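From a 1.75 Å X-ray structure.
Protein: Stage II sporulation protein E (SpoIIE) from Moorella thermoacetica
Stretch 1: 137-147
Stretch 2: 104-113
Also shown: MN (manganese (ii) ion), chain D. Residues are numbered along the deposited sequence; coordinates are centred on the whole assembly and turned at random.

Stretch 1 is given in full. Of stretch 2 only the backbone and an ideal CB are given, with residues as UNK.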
# COMPACT_ATOMS: atom_id res chain seq x y z
N GLY A 137 8.04 -9.37 10.21
CA GLY A 137 9.47 -9.10 10.30
C GLY A 137 9.78 -8.20 11.48
O GLY A 137 8.87 -7.84 12.24
N SER A 138 11.07 -7.90 11.65
CA SER A 138 11.54 -7.03 12.72
C SER A 138 11.77 -5.66 12.14
O SER A 138 12.34 -5.54 11.04
CB SER A 138 12.87 -7.54 13.27
OG SER A 138 12.75 -8.89 13.69
N TYR A 139 11.32 -4.63 12.86
CA TYR A 139 11.50 -3.24 12.45
C TYR A 139 12.54 -2.57 13.35
O TYR A 139 12.53 -2.72 14.57
CB TYR A 139 10.18 -2.45 12.55
CG TYR A 139 10.42 -0.95 12.39
CD1 TYR A 139 10.51 -0.37 11.12
CD2 TYR A 139 10.57 -0.13 13.51
CE1 TYR A 139 10.77 1.00 10.96
CE2 TYR A 139 10.82 1.24 13.36
CZ TYR A 139 10.91 1.78 12.08
OH TYR A 139 11.18 3.11 11.92
N GLN A 140 13.45 -1.81 12.77
CA GLN A 140 14.22 -0.91 13.60
C GLN A 140 14.30 0.41 12.86
O GLN A 140 14.23 0.44 11.64
CB GLN A 140 15.59 -1.50 13.93
CG GLN A 140 16.63 -1.33 12.90
CD GLN A 140 17.99 -1.80 13.41
OE1 GLN A 140 18.91 -1.01 13.58
NE2 GLN A 140 18.11 -3.09 13.67
N GLU A 141 14.46 1.49 13.59
CA GLU A 141 14.57 2.80 12.96
C GLU A 141 15.61 2.80 11.83
O GLU A 141 16.72 2.27 11.98
CB GLU A 141 14.94 3.83 14.04
CG GLU A 141 15.37 5.16 13.46
CD GLU A 141 14.33 5.77 12.57
OE1 GLU A 141 13.23 6.00 13.08
OE2 GLU A 141 14.62 5.99 11.35
N GLY A 142 15.22 3.40 10.72
CA GLY A 142 16.01 3.46 9.50
C GLY A 142 15.52 2.51 8.41
O GLY A 142 15.87 2.66 7.24
N ASP A 143 14.73 1.51 8.80
CA ASP A 143 14.14 0.61 7.81
C ASP A 143 13.16 1.40 6.95
O ASP A 143 12.48 2.29 7.45
CB ASP A 143 13.41 -0.52 8.51
CG ASP A 143 14.36 -1.47 9.26
OD1 ASP A 143 15.59 -1.36 9.14
OD2 ASP A 143 13.85 -2.35 9.98
N LEU A 144 13.06 1.04 5.67
CA LEU A 144 12.31 1.83 4.70
C LEU A 144 11.19 0.96 4.18
O LEU A 144 11.37 -0.26 4.01
CB LEU A 144 13.22 2.23 3.57
CG LEU A 144 14.61 2.72 4.00
CD1 LEU A 144 15.66 2.60 2.92
CD2 LEU A 144 14.45 4.13 4.40
N PHE A 145 10.02 1.56 3.92
CA PHE A 145 8.92 0.79 3.35
C PHE A 145 8.51 1.46 2.04
O PHE A 145 8.37 2.68 1.99
CB PHE A 145 7.72 0.81 4.30
CG PHE A 145 7.95 0.07 5.61
CD1 PHE A 145 8.74 0.60 6.62
CD2 PHE A 145 7.37 -1.17 5.82
CE1 PHE A 145 8.97 -0.12 7.81
CE2 PHE A 145 7.60 -1.89 6.98
CZ PHE A 145 8.39 -1.34 7.99
N LEU A 146 8.33 0.69 0.99
CA LEU A 146 7.84 1.21 -0.27
C LEU A 146 6.58 0.39 -0.61
O LEU A 146 6.61 -0.85 -0.51
CB LEU A 146 8.88 0.98 -1.38
CG LEU A 146 8.34 1.18 -2.81
CD1 LEU A 146 8.04 2.65 -3.16
CD2 LEU A 146 9.37 0.59 -3.75
N ILE A 147 5.48 1.05 -0.99
CA ILE A 147 4.28 0.33 -1.40
C ILE A 147 3.83 1.02 -2.70
O ILE A 147 3.77 2.24 -2.75
CB ILE A 147 3.09 0.39 -0.34
CG1 ILE A 147 3.58 -0.08 1.06
CG2 ILE A 147 1.86 -0.47 -0.86
CD1 ILE A 147 2.54 -0.01 2.21
N UNK A 104 -0.78 -5.46 -5.52
CA UNK A 104 -0.07 -4.31 -5.01
C UNK A 104 1.38 -4.78 -4.64
O UNK A 104 1.58 -5.93 -4.24
CB UNK A 104 -0.80 -3.71 -3.81
N UNK A 105 2.36 -3.92 -4.80
CA UNK A 105 3.74 -4.32 -4.50
C UNK A 105 4.24 -3.67 -3.23
O UNK A 105 4.06 -2.46 -3.03
CB UNK A 105 4.67 -3.96 -5.66
N UNK A 106 4.87 -4.47 -2.37
CA UNK A 106 5.48 -3.94 -1.14
C UNK A 106 6.93 -4.32 -1.12
O UNK A 106 7.26 -5.45 -1.45
CB UNK A 106 4.77 -4.46 0.11
N UNK A 107 7.80 -3.39 -0.73
CA UNK A 107 9.21 -3.77 -0.51
C UNK A 107 9.64 -3.12 0.79
O UNK A 107 9.35 -1.95 1.03
CB UNK A 107 10.11 -3.34 -1.67
N UNK A 108 10.37 -3.88 1.59
CA UNK A 108 10.80 -3.41 2.89
C UNK A 108 12.32 -3.53 2.95
O UNK A 108 12.88 -4.62 2.84
CB UNK A 108 10.13 -4.20 4.02
N UNK A 109 12.99 -2.40 3.04
CA UNK A 109 14.46 -2.38 3.05
C UNK A 109 14.83 -2.30 4.52
O UNK A 109 14.63 -1.27 5.14
CB UNK A 109 15.05 -1.22 2.24
N UNK A 110 15.34 -3.38 5.08
CA UNK A 110 15.55 -3.41 6.52
C UNK A 110 16.93 -3.85 6.88
O UNK A 110 17.66 -4.44 6.06
CB UNK A 110 14.53 -4.33 7.19
N UNK A 111 17.27 -3.63 8.15
CA UNK A 111 18.59 -3.98 8.65
C UNK A 111 18.79 -5.48 8.54
O UNK A 111 19.92 -5.96 8.48
CB UNK A 111 18.77 -3.51 10.10
N UNK A 112 17.68 -6.21 8.52
CA UNK A 112 17.66 -7.67 8.34
C UNK A 112 17.66 -8.13 6.90
O UNK A 112 17.64 -9.33 6.66
CB UNK A 112 16.43 -8.25 9.04
N UNK A 113 17.62 -7.19 5.95
CA UNK A 113 17.68 -7.52 4.53
C UNK A 113 16.54 -6.89 3.75
O UNK A 113 15.66 -6.33 4.33
CB UNK A 113 17.66 -9.04 4.34
MN MN D . 13.97 7.42 9.98

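Strand 105-110 runs antiparallel to strand 144-147. Because it is extended, its side chains alternate: 106 and 108 lie on the face bearing Phe-145 and Ile-147, 107 and 109 on the face bearing Leu-144 and Leu-146.

Position 104 precedes the strand. Its CB points sideways and lies 5.1 Å from Ile-147 CG2. A branched or longer apolar side chain could close that gap. The residue is Ile-104, whose CG2 reaches Ile-147 CG2 at 3.6 Å.

At position 105 the CB points sideways and has no atom of stretch 1 within 5.5 Å. Many residues would fit. His-105 is found; its ring leads away, while its backbone O makes a CA-H...O contact with Ile-147 CA at 3.2 Å.

Position 106 pairs with Ile-147 on the Phe-145 face. The CB is 4.6 Å from Ile-147 CG1, and strand angles favour a beta-branched apolar residue, valine or isoleucine. It is Val-106, with CG2 4.1 Å from Ile-147 CG2.

Position 107 is opposite Leu-146 in a hydrogen-bonded pair. Its N donates to Leu-146 O at 2.8 Å, and Leu-146 N donates to its O at 2.8 Å. The CB sits beside that of Leu-146, so an apolar residue or a long chain with an aliphatic stem would serve. The residue is Lys-107. Its CB lies 4.5 Å from Leu-146 CB, and the chain then leads away to a partner elsewhere in the structure.

Position 108 returns to the Phe-145 face, with the CB 4.5 Å from Phe-145 CD2. An aliphatic side chain could lie against the ring; leucine, valine or isoleucine would suit. Ile-108 is present. Its CG1 is 3.7 Å from Phe-145 CD2, and its CG2 sits over the ring face, 4.3 Å from the centroid.

Position 109 pairs with Leu-144. Its N gives a bond of 2.9 Å to Leu-144 O, and its O receives one of 2.8 Å from Leu-144 N. The CB is 3.9 Å from Leu-144 CD1, so an apolar residue is expected. It is Leu-109, and its CD2 packs 3.6 Å from Leu-144 CD1.

Position 110 opens a type I turn ending at 113. The CB points sideways, 3.5 Å from Asp-143 OD2, with the acceptor Ser-138 O at 4.6 Å. A small polar residue, such as serine, threonine or asparagine, is plausible. Ser-110 OG donates to the O of 113 at 3.0 Å and accepts a bond of 2.8 Å from water 1, which also donates to Ser-138 O at 2.8 Å.

At position 111 the backbone N donates to Asp-143 OD1 at 3.0 Å. The CB points toward stretch 1, 3.7 Å from Gln-140 NE2, so a small residue fits easily. Ala-111 is deposited.

Position 112 also points toward stretch 1, but its CB is 5.3 Å from Ser-138 O. A long polar chain could cross the gap. Lys-112 brings NZ to 3.6 Å from Ser-138 OG, a contact without a hydrogen bond.

Position 113 has phi 127° and psi 171°. A CB there would jam against the preceding carbonyl O, so glycine is called for: Gly-113.

Stretch 2, residues 104-113: IHVKILSAKG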
# COMPACT_ATOMS: atom_id res chain seq x y z
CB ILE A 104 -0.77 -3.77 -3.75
CG1 ILE A 104 -2.23 -3.37 -4.05
CG2 ILE A 104 0.03 -2.60 -3.15
CD1 ILE A 104 -2.41 -2.20 -5.03
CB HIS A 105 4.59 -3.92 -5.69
CG HIS A 105 4.14 -4.58 -6.95
ND1 HIS A 105 4.17 -5.95 -7.12
CD2 HIS A 105 3.61 -4.07 -8.09
CE1 HIS A 105 3.68 -6.25 -8.31
NE2 HIS A 105 3.34 -5.13 -8.92
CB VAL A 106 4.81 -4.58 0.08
CG1 VAL A 106 5.52 -4.12 1.39
CG2 VAL A 106 3.31 -4.18 0.11
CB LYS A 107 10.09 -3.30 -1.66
CG LYS A 107 11.45 -4.07 -1.75
CD LYS A 107 12.12 -3.82 -3.08
CE LYS A 107 11.32 -4.41 -4.23
NZ LYS A 107 11.46 -5.89 -4.34
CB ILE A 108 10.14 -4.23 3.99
CG1 ILE A 108 8.61 -4.09 3.88
CG2 ILE A 108 10.69 -3.82 5.37
CD1 ILE A 108 7.79 -5.05 4.76
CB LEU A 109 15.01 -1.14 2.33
CG LEU A 109 14.97 -1.13 0.81
CD1 LEU A 109 13.59 -1.46 0.30
CD2 LEU A 109 15.45 0.26 0.25
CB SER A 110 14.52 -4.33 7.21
OG SER A 110 14.96 -5.68 7.17
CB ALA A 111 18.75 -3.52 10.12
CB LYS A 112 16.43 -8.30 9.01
CG LYS A 112 16.27 -8.03 10.48
CD LYS A 112 17.52 -8.39 11.23
CE LYS A 112 17.31 -8.34 12.72
NZ LYS A 112 16.31 -9.35 13.16
O HOH W 1 12.74 -6.74 8.52
O HOH W 2 12.19 7.64 11.28
O HOH W 3 15.74 7.40 8.72
O HOH W 4 15.25 8.83 11.14
O HOH W 5 13.52 9.26 8.72
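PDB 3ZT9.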